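PDB 5I2A: diol-dehydratase from Roseburia inulinivorans, which probably catalyses the B12-independent dehydration of 1,2-propanediol as a member of the glycyl radical enzyme family. Local coordinates for residues Q86-F91 against F160-G165; S380-V385 against L407-N412; A562-T567 against T709-L714. All coordinates share one frame; numbering follows the deposited sequence.

Contact 1 of 3, residues Q86-F91 against F160-G165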
loop_
_atom_site.group_PDB
_atom_site.type_symbol
_atom_site.label_atom_id
_atom_site.label_comp_id
_atom_site.label_asym_id
_atom_site.label_seq_id
_atom_site.Cartn_x
_atom_site.Cartn_y
_atom_site.Cartn_z
ATOM N N GLN A 86 11.810 26.238 0.576
ATOM C CA GLN A 86 12.133 25.088 1.412
ATOM C C GLN A 86 12.526 23.927 0.507
ATOM O O GLN A 86 12.500 24.070 -0.716
ATOM C CB GLN A 86 10.947 24.707 2.291
ATOM C CG GLN A 86 10.521 25.799 3.287
ATOM C CD GLN A 86 11.560 26.067 4.374
ATOM O OE1 GLN A 86 12.463 25.264 4.596
ATOM N NE2 GLN A 86 11.428 27.208 5.058
ATOM N N THR A 87 12.883 22.790 1.103
ATOM C CA THR A 87 13.206 21.585 0.346
ATOM C C THR A 87 12.284 20.427 0.734
ATOM O O THR A 87 11.620 20.466 1.763
ATOM C CB THR A 87 14.677 21.143 0.543
ATOM O OG1 THR A 87 14.888 20.743 1.901
ATOM C CG2 THR A 87 15.637 22.288 0.195
ATOM N N TYR A 88 12.224 19.421 -0.129
ATOM C CA TYR A 88 11.212 18.377 -0.037
ATOM C C TYR A 88 11.878 17.007 -0.238
ATOM O O TYR A 88 11.690 16.342 -1.263
ATOM C CB TYR A 88 10.080 18.646 -1.066
ATOM C CG TYR A 88 9.375 19.970 -0.797
ATOM C CD1 TYR A 88 9.998 21.180 -1.089
ATOM C CD2 TYR A 88 8.100 20.011 -0.227
ATOM C CE1 TYR A 88 9.396 22.388 -0.806
ATOM C CE2 TYR A 88 7.474 21.221 0.047
ATOM C CZ TYR A 88 8.135 22.410 -0.250
ATOM O OH TYR A 88 7.566 23.621 0.014
ATOM N N PRO A 89 12.678 16.582 0.750
ATOM C CA PRO A 89 13.449 15.343 0.609
ATOM C C PRO A 89 12.575 14.090 0.527
ATOM O O PRO A 89 13.088 13.045 0.137
ATOM C CB PRO A 89 14.309 15.315 1.883
ATOM C CG PRO A 89 13.519 16.076 2.882
ATOM C CD PRO A 89 12.868 17.197 2.076
ATOM N N GLU A 90 11.296 14.186 0.884
ATOM C CA GLU A 90 10.398 13.033 0.771
ATOM C C GLU A 90 10.259 12.596 -0.697
ATOM O O GLU A 90 9.930 11.449 -0.979
ATOM C CB GLU A 90 9.016 13.336 1.373
ATOM C CG GLU A 90 8.181 14.381 0.626
ATOM C CD GLU A 90 8.307 15.794 1.214
ATOM O OE1 GLU A 90 7.293 16.515 1.273
ATOM O OE2 GLU A 90 9.421 16.179 1.610
ATOM N N PHE A 91 10.512 13.511 -1.627
ATOM C CA PHE A 91 10.425 13.173 -3.050
ATOM C C PHE A 91 11.807 12.858 -3.609
ATOM O O PHE A 91 12.002 11.803 -4.189
ATOM C CB PHE A 91 9.757 14.300 -3.847
ATOM C CG PHE A 91 8.381 14.649 -3.345
ATOM C CD1 PHE A 91 7.344 13.735 -3.440
ATOM C CD2 PHE A 91 8.133 15.878 -2.751
ATOM C CE1 PHE A 91 6.069 14.038 -2.948
ATOM C CE2 PHE A 91 6.870 16.196 -2.270
ATOM C CZ PHE A 91 5.838 15.284 -2.366
ATOM N N PHE A 160 8.599 13.106 -10.649
ATOM C CA PHE A 160 9.659 12.210 -10.186
ATOM C C PHE A 160 10.459 12.884 -9.070
ATOM O O PHE A 160 10.631 12.313 -8.005
ATOM C CB PHE A 160 10.589 11.812 -11.340
ATOM C CG PHE A 160 11.751 10.910 -10.925
ATOM C CD1 PHE A 160 11.574 9.533 -10.797
ATOM C CD2 PHE A 160 13.014 11.438 -10.696
ATOM C CE1 PHE A 160 12.633 8.701 -10.432
ATOM C CE2 PHE A 160 14.080 10.611 -10.328
ATOM C CZ PHE A 160 13.887 9.238 -10.194
ATOM N N TYR A 161 10.923 14.111 -9.318
ATOM C CA TYR A 161 11.779 14.817 -8.357
ATOM C C TYR A 161 11.035 15.566 -7.250
ATOM O O TYR A 161 11.613 15.876 -6.203
ATOM C CB TYR A 161 12.672 15.824 -9.082
ATOM C CG TYR A 161 13.692 15.217 -9.999
ATOM C CD1 TYR A 161 14.788 14.524 -9.496
ATOM C CD2 TYR A 161 13.572 15.354 -11.370
ATOM C CE1 TYR A 161 15.732 13.972 -10.348
ATOM C CE2 TYR A 161 14.507 14.825 -12.226
ATOM C CZ TYR A 161 15.589 14.135 -11.716
ATOM O OH TYR A 161 16.499 13.612 -12.594
ATOM N N ASN A 162 9.766 15.888 -7.489
ATOM C CA ASN A 162 9.017 16.697 -6.544
ATOM C C ASN A 162 7.518 16.356 -6.595
ATOM O O ASN A 162 7.121 15.435 -7.299
ATOM C CB ASN A 162 9.299 18.197 -6.812
ATOM C CG ASN A 162 10.327 18.789 -5.827
ATOM O OD1 ASN A 162 10.266 18.540 -4.628
ATOM N ND2 ASN A 162 11.252 19.574 -6.335
ATOM N N GLY A 163 6.703 17.079 -5.828
ATOM C CA GLY A 163 5.294 16.764 -5.674
ATOM C C GLY A 163 4.449 16.928 -6.936
ATOM O O GLY A 163 4.925 17.409 -7.970
ATOM N N VAL A 164 3.181 16.551 -6.839
ATOM C CA VAL A 164 2.313 16.559 -8.009
ATOM C C VAL A 164 1.676 17.946 -8.182
ATOM O O VAL A 164 2.082 18.709 -9.046
ATOM C CB VAL A 164 1.221 15.468 -7.920
ATOM C CG1 VAL A 164 0.305 15.530 -9.137
ATOM C CG2 VAL A 164 1.871 14.076 -7.848
ATOM N N GLY A 165 0.704 18.277 -7.339
ATOM C CA GLY A 165 0.036 19.560 -7.450
ATOM C C GLY A 165 -0.938 19.558 -8.619
ATOM O O GLY A 165 -1.721 18.626 -8.744
#
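OD1 of N162 lies 3.6 Å from Y88 CB and farther off beside F91 CD2. The hydroxyl of S281, outside both segments, grips this oxygen and also takes the backbone N-H of G163, so a single serine ties the asparagine's amide to the peptide that follows it. Although the CB of N162 points away from 86-91, a chi1 of -100°, outside the usual staggered values, swings the amide back across the contact. Its plane is nearly perpendicular to the ring of Y88 (83°) and steeply inclined to that of F91 (71°).

The rest of the contact is an aromatic ring laid against a backbone. F91 has CG anti to its own carbonyl carbon, which lays one ring face against the N162-G163 peptide. G163 N lies 3.6 Å from F91 CD2 over that face, and G163 CA makes a CH-pi contact 3.8 Å from the F91 ring centroid, close to the ring normal. The opposite face is covered by a residue of the same segment, with E90 CG 3.6 Å above the centre of the F91 ring. The fit is close on the glycine side, since a side-chain carbon at G163 would come tightly against F91 CZ. At the base of the ring, F91 CB approaches Y161 O at 3.4 Å. Y88 brings chiefly its CB, for its hydroxyl is hydrogen-bonded to Q277 O.

Thus the loop between helices 49-63 and 94-97 meets the segment on and just after helix 157-161. E90 reaches helix 32-43 through a salt bridge to R33, while F91 touches T133 of helix 133-139 and meets the ring of H518 on helix 489-521.

Contact 2 of 3, residues S380-V385 against L407-N412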
loop_
_atom_site.group_PDB
_atom_site.type_symbol
_atom_site.label_atom_id
_atom_site.label_comp_id
_atom_site.label_asym_id
_atom_site.label_seq_id
_atom_site.Cartn_x
_atom_site.Cartn_y
_atom_site.Cartn_z
ATOM N N SER A 380 -0.405 33.552 -13.190
ATOM C CA SER A 380 -0.584 33.374 -14.615
ATOM C C SER A 380 -2.047 33.700 -14.933
ATOM O O SER A 380 -2.918 32.813 -15.002
ATOM C CB SER A 380 -0.205 31.947 -15.057
ATOM O OG SER A 380 1.159 31.645 -14.778
ATOM N N LEU A 381 -2.305 34.992 -15.109
ATOM C CA LEU A 381 -3.645 35.494 -15.356
ATOM C C LEU A 381 -4.223 34.976 -16.669
ATOM O O LEU A 381 -3.574 34.980 -17.712
ATOM C CB LEU A 381 -3.654 37.023 -15.359
ATOM C CG LEU A 381 -5.035 37.656 -15.447
ATOM C CD1 LEU A 381 -5.808 37.385 -14.172
ATOM C CD2 LEU A 381 -4.913 39.162 -15.697
ATOM N N SER A 382 -5.466 34.541 -16.601
ATOM C CA SER A 382 -6.139 33.994 -17.760
ATOM C C SER A 382 -7.524 34.598 -17.936
ATOM O O SER A 382 -8.117 35.115 -16.989
ATOM C CB SER A 382 -6.244 32.478 -17.619
ATOM O OG SER A 382 -4.970 31.902 -17.523
ATOM N N ILE A 383 -8.057 34.509 -19.144
ATOM C CA ILE A 383 -9.435 34.898 -19.358
ATOM C C ILE A 383 -10.177 33.830 -20.164
ATOM O O ILE A 383 -9.649 33.271 -21.126
ATOM C CB ILE A 383 -9.532 36.284 -20.059
ATOM C CG1 ILE A 383 -10.997 36.704 -20.220
ATOM C CG2 ILE A 383 -8.783 36.278 -21.400
ATOM C CD1 ILE A 383 -11.170 38.187 -20.579
ATOM N N ARG A 384 -11.386 33.515 -19.724
ATOM C CA ARG A 384 -12.258 32.633 -20.474
ATOM C C ARG A 384 -13.058 33.453 -21.481
ATOM O O ARG A 384 -13.795 34.350 -21.105
ATOM C CB ARG A 384 -13.201 31.871 -19.538
ATOM C CG ARG A 384 -12.548 30.727 -18.792
ATOM C CD ARG A 384 -13.531 30.028 -17.846
ATOM N NE ARG A 384 -14.812 29.736 -18.483
ATOM C CZ ARG A 384 -15.811 29.093 -17.882
ATOM N NH1 ARG A 384 -15.676 28.651 -16.632
ATOM N NH2 ARG A 384 -16.947 28.898 -18.529
ATOM N N VAL A 385 -12.889 33.139 -22.759
ATOM C CA VAL A 385 -13.616 33.787 -23.839
ATOM C C VAL A 385 -14.784 32.899 -24.290
ATOM O O VAL A 385 -14.606 31.697 -24.506
ATOM C CB VAL A 385 -12.693 34.063 -25.050
ATOM C CG1 VAL A 385 -13.465 34.727 -26.201
ATOM C CG2 VAL A 385 -11.508 34.906 -24.636
ATOM N N LEU A 407 -0.036 38.813 -20.605
ATOM C CA LEU A 407 -1.260 38.445 -19.901
ATOM C C LEU A 407 -2.482 39.198 -20.439
ATOM O O LEU A 407 -2.346 40.264 -21.031
ATOM C CB LEU A 407 -1.102 38.726 -18.399
ATOM C CG LEU A 407 0.067 38.070 -17.659
ATOM C CD1 LEU A 407 0.112 38.554 -16.209
ATOM C CD2 LEU A 407 -0.046 36.542 -17.708
ATOM N N PRO A 408 -3.685 38.632 -20.263
ATOM C CA PRO A 408 -3.922 37.263 -19.803
ATOM C C PRO A 408 -3.701 36.322 -20.960
ATOM O O PRO A 408 -3.555 36.800 -22.082
ATOM C CB PRO A 408 -5.385 37.276 -19.384
ATOM C CG PRO A 408 -6.004 38.314 -20.309
ATOM C CD PRO A 408 -4.937 39.341 -20.583
ATOM N N ALA A 409 -3.649 35.024 -20.700
ATOM C CA ALA A 409 -3.783 34.041 -21.766
ATOM C C ALA A 409 -5.278 33.880 -22.063
ATOM O O ALA A 409 -6.099 34.047 -21.167
ATOM C CB ALA A 409 -3.156 32.703 -21.368
ATOM N N TYR A 410 -5.607 33.555 -23.311
ATOM C CA TYR A 410 -6.987 33.496 -23.784
ATOM C C TYR A 410 -7.422 32.048 -24.043
ATOM O O TYR A 410 -6.742 31.321 -24.762
ATOM C CB TYR A 410 -7.148 34.343 -25.068
ATOM C CG TYR A 410 -6.837 35.818 -24.843
ATOM C CD1 TYR A 410 -5.521 36.278 -24.812
ATOM C CD2 TYR A 410 -7.855 36.738 -24.642
ATOM C CE1 TYR A 410 -5.231 37.627 -24.585
ATOM C CE2 TYR A 410 -7.579 38.082 -24.409
ATOM C CZ TYR A 410 -6.267 38.520 -24.381
ATOM O OH TYR A 410 -5.992 39.839 -24.141
ATOM N N TYR A 411 -8.556 31.649 -23.467
ATOM C CA TYR A 411 -9.058 30.273 -23.561
ATOM C C TYR A 411 -10.480 30.229 -24.126
ATOM O O TYR A 411 -11.321 31.053 -23.792
ATOM C CB TYR A 411 -9.005 29.583 -22.189
ATOM C CG TYR A 411 -7.584 29.530 -21.645
ATOM C CD1 TYR A 411 -6.740 28.454 -21.934
ATOM C CD2 TYR A 411 -7.074 30.581 -20.895
ATOM C CE1 TYR A 411 -5.435 28.419 -21.466
ATOM C CE2 TYR A 411 -5.765 30.557 -20.417
ATOM C CZ TYR A 411 -4.952 29.480 -20.705
ATOM O OH TYR A 411 -3.665 29.485 -20.245
ATOM N N ASN A 412 -10.729 29.243 -24.976
ATOM C CA ASN A 412 -11.987 29.148 -25.702
ATOM C C ASN A 412 -13.010 28.207 -25.036
ATOM O O ASN A 412 -12.973 26.989 -25.234
ATOM C CB ASN A 412 -11.686 28.706 -27.139
ATOM C CG ASN A 412 -12.923 28.675 -28.026
ATOM O OD1 ASN A 412 -13.987 29.139 -27.639
ATOM N ND2 ASN A 412 -12.774 28.127 -29.225
#
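Strands 380-385 and 409-412 run parallel, S382 facing A409 and R384 facing Y411, and backbone hydrogen bonds account for the first kind of interaction. The four bonds alternate in direction between the strands: A409 N donates to L381 O, I383 N to A409 O, Y411 N to I383 O and V385 N to Y411 O. The shortest, V385 N to Y411 O, measures 2.8 Å. The longest, Y411 N to I383 O, measures 3.1 Å.

Apolar contacts gather on the face of I383, V385 and Y410. I383 has CG1 anti to the backbone N (chi1 -178°), which leaves CG2 to touch both Y410 CD2 at 3.4 Å and P408 CG at 3.6 Å. V385 CG2 comes to the edge of the Y410 ring, near its plane. P408, just before strand 409-412 and joined to L407 by a cis peptide, lies alongside L381, pointing the same way.

The face of S382 and Y411 is more polar. S382 OG comes within 3.3 Å of Y411 CE2 but is hydrogen-bonded to N346, while Y411 OH reaches C438 O.

Helix 391-402 completes the beta-alpha-beta crossover and packs on P408 and Y410. Strand 346-350 flanks 380-385, and strand 787-792 runs antiparallel to 409-412; the sheet is probably part of the alpha/beta barrel of glycyl radical enzymes.

Contact 3 of 3, residues A562-T567 against T709-L714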
loop_
_atom_site.group_PDB
_atom_site.type_symbol
_atom_site.label_atom_id
_atom_site.label_comp_id
_atom_site.label_asym_id
_atom_site.label_seq_id
_atom_site.Cartn_x
_atom_site.Cartn_y
_atom_site.Cartn_z
ATOM N N ALA A 562 5.565 17.831 -38.848
ATOM C CA ALA A 562 4.738 18.022 -40.030
ATOM C C ALA A 562 5.579 18.445 -41.230
ATOM O O ALA A 562 5.457 17.880 -42.319
ATOM C CB ALA A 562 3.664 19.057 -39.771
ATOM N N ASP A 563 6.415 19.453 -41.023
ATOM C CA ASP A 563 7.260 19.963 -42.090
ATOM C C ASP A 563 8.273 18.908 -42.527
ATOM O O ASP A 563 8.544 18.761 -43.722
ATOM C CB ASP A 563 7.966 21.234 -41.645
ATOM C CG ASP A 563 7.035 22.447 -41.611
ATOM O OD1 ASP A 563 6.072 22.500 -42.408
ATOM O OD2 ASP A 563 7.273 23.343 -40.783
ATOM N N SER A 564 8.821 18.176 -41.555
ATOM C CA SER A 564 9.725 17.061 -41.844
ATOM C C SER A 564 9.075 16.021 -42.751
ATOM O O SER A 564 9.664 15.603 -43.757
ATOM C CB SER A 564 10.196 16.392 -40.548
ATOM O OG SER A 564 11.128 17.222 -39.873
ATOM N N LEU A 565 7.862 15.614 -42.396
ATOM C CA LEU A 565 7.142 14.632 -43.190
ATOM C C LEU A 565 6.824 15.183 -44.581
ATOM O O LEU A 565 6.867 14.448 -45.565
ATOM C CB LEU A 565 5.855 14.201 -42.491
ATOM C CG LEU A 565 6.007 13.426 -41.180
ATOM C CD1 LEU A 565 4.649 13.216 -40.567
ATOM C CD2 LEU A 565 6.699 12.083 -41.412
ATOM N N TYR A 566 6.502 16.469 -44.661
ATOM C CA TYR A 566 6.250 17.090 -45.953
ATOM C C TYR A 566 7.509 17.065 -46.843
ATOM O O TYR A 566 7.437 16.711 -48.006
ATOM C CB TYR A 566 5.748 18.523 -45.777
ATOM C CG TYR A 566 5.336 19.159 -47.084
ATOM C CD1 TYR A 566 4.117 18.846 -47.676
ATOM C CD2 TYR A 566 6.173 20.051 -47.737
ATOM C CE1 TYR A 566 3.736 19.417 -48.879
ATOM C CE2 TYR A 566 5.801 20.628 -48.939
ATOM C CZ TYR A 566 4.583 20.306 -49.503
ATOM O OH TYR A 566 4.218 20.867 -50.693
ATOM N N THR A 567 8.651 17.449 -46.287
ATOM C CA THR A 567 9.927 17.324 -46.987
ATOM C C THR A 567 10.125 15.922 -47.582
ATOM O O THR A 567 10.449 15.762 -48.764
ATOM C CB THR A 567 11.092 17.619 -46.056
ATOM O OG1 THR A 567 11.152 19.024 -45.803
ATOM C CG2 THR A 567 12.421 17.137 -46.663
ATOM N N THR A 709 16.656 17.919 -38.358
ATOM C CA THR A 709 15.437 17.304 -38.879
ATOM C C THR A 709 15.134 17.772 -40.309
ATOM O O THR A 709 15.614 18.819 -40.729
ATOM C CB THR A 709 14.241 17.591 -37.941
ATOM O OG1 THR A 709 14.257 18.966 -37.546
ATOM C CG2 THR A 709 14.362 16.722 -36.692
ATOM N N PRO A 710 14.362 16.973 -41.066
ATOM C CA PRO A 710 14.096 17.240 -42.484
ATOM C C PRO A 710 13.298 18.512 -42.760
ATOM O O PRO A 710 13.150 18.859 -43.930
ATOM C CB PRO A 710 13.279 16.018 -42.929
ATOM C CG PRO A 710 13.577 14.966 -41.966
ATOM C CD PRO A 710 13.854 15.648 -40.664
ATOM N N ASP A 711 12.784 19.172 -41.722
ATOM C CA ASP A 711 12.120 20.463 -41.891
ATOM C C ASP A 711 13.154 21.551 -42.162
ATOM O O ASP A 711 12.803 22.656 -42.569
ATOM C CB ASP A 711 11.259 20.817 -40.659
ATOM C CG ASP A 711 12.067 20.903 -39.362
ATOM O OD1 ASP A 711 13.163 20.309 -39.291
ATOM O OD2 ASP A 711 11.595 21.555 -38.409
ATOM N N GLY A 712 14.430 21.234 -41.944
ATOM C CA GLY A 712 15.511 22.193 -42.175
ATOM C C GLY A 712 16.124 22.741 -40.898
ATOM O O GLY A 712 17.093 23.514 -40.910
ATOM N N ARG A 713 15.544 22.333 -39.779
ATOM C CA ARG A 713 16.028 22.713 -38.471
ATOM C C ARG A 713 17.418 22.107 -38.236
ATOM O O ARG A 713 17.631 20.935 -38.501
ATOM C CB ARG A 713 15.024 22.245 -37.413
ATOM C CG ARG A 713 15.394 22.542 -35.993
ATOM C CD ARG A 713 14.444 21.882 -34.967
ATOM N NE ARG A 713 15.284 21.464 -33.858
ATOM C CZ ARG A 713 15.973 20.331 -33.856
ATOM N NH1 ARG A 713 15.859 19.477 -34.869
ATOM N NH2 ARG A 713 16.774 20.053 -32.847
ATOM N N LEU A 714 18.357 22.901 -37.740
ATOM C CA LEU A 714 19.713 22.411 -37.509
ATOM C C LEU A 714 19.805 21.639 -36.196
ATOM O O LEU A 714 18.987 21.820 -35.294
ATOM C CB LEU A 714 20.718 23.570 -37.507
ATOM C CG LEU A 714 20.769 24.400 -38.794
ATOM C CD1 LEU A 714 21.904 25.430 -38.754
ATOM C CD2 LEU A 714 20.884 23.502 -40.018
HETATM O O HOH W 1 9.315 23.194 -38.752
#
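A type I beta turn, T709 to G712, sets P710 and D711 against S564 and T567 on one flank of helix 558-574. The shortest link is from T567 OG1, which donates to P710 O at 2.7 Å. The hydroxyl approaches from above the carbonyl plane, 38° out of it, while T567 CG2, anti to the backbone N, lies beside P710 CB. An alanine in place of T567 would probably leave P710 O without this donor and open a small gap beside the proline ring.

One helical turn earlier, S564 faces the start of the turn. Its OG touches P710 CD at 3.2 Å and accepts a weak bond from D711 N, bent to 122° at the hydrogen; its stronger partner is N560 O. The two aspartates meet flank to flank, D563 CB 3.5 Å from D711 CB, with carboxylate oxygens OD2 of D563 and OD2 of D711 held 5.2 Å apart. A water joins them, 2.9 Å from D563 OD2 and 2.8 Å from D711 OD2, and may help to offset the like charges, though more acceptors lie in reach than it has protons. N560 also binds D711 OD2, and Y656 N binds D563 OD1.

Within the loop, D711 OD1 accepts R713 N at 3.2 Å. That bond makes an Asx turn, which overlaps the beta turn around G712, whose positive phi suits glycine.

Overall arrangement
The three contacts illustrate how a large, mainly helical chain is held together by separate local joints that follow one another in sequence without interleaving. Contacts 1 and 2 lie on opposite sides of the chain's centre, the centre of each about 15 Å from it, with their own centres 29 Å apart and nearest atoms about 14 Å apart. Contact 3 is more peripheral, its centre about 28 Å from the chain's centre and its nearest atoms about 21 Å from contact 1 and about 22 Å from contact 2. Contact 2 reaches the predicted radical loop: S380 touches Y818, next to G817, which carries no radical here. PEG molecules, probably from crystallisation, lie near Y161 and D711.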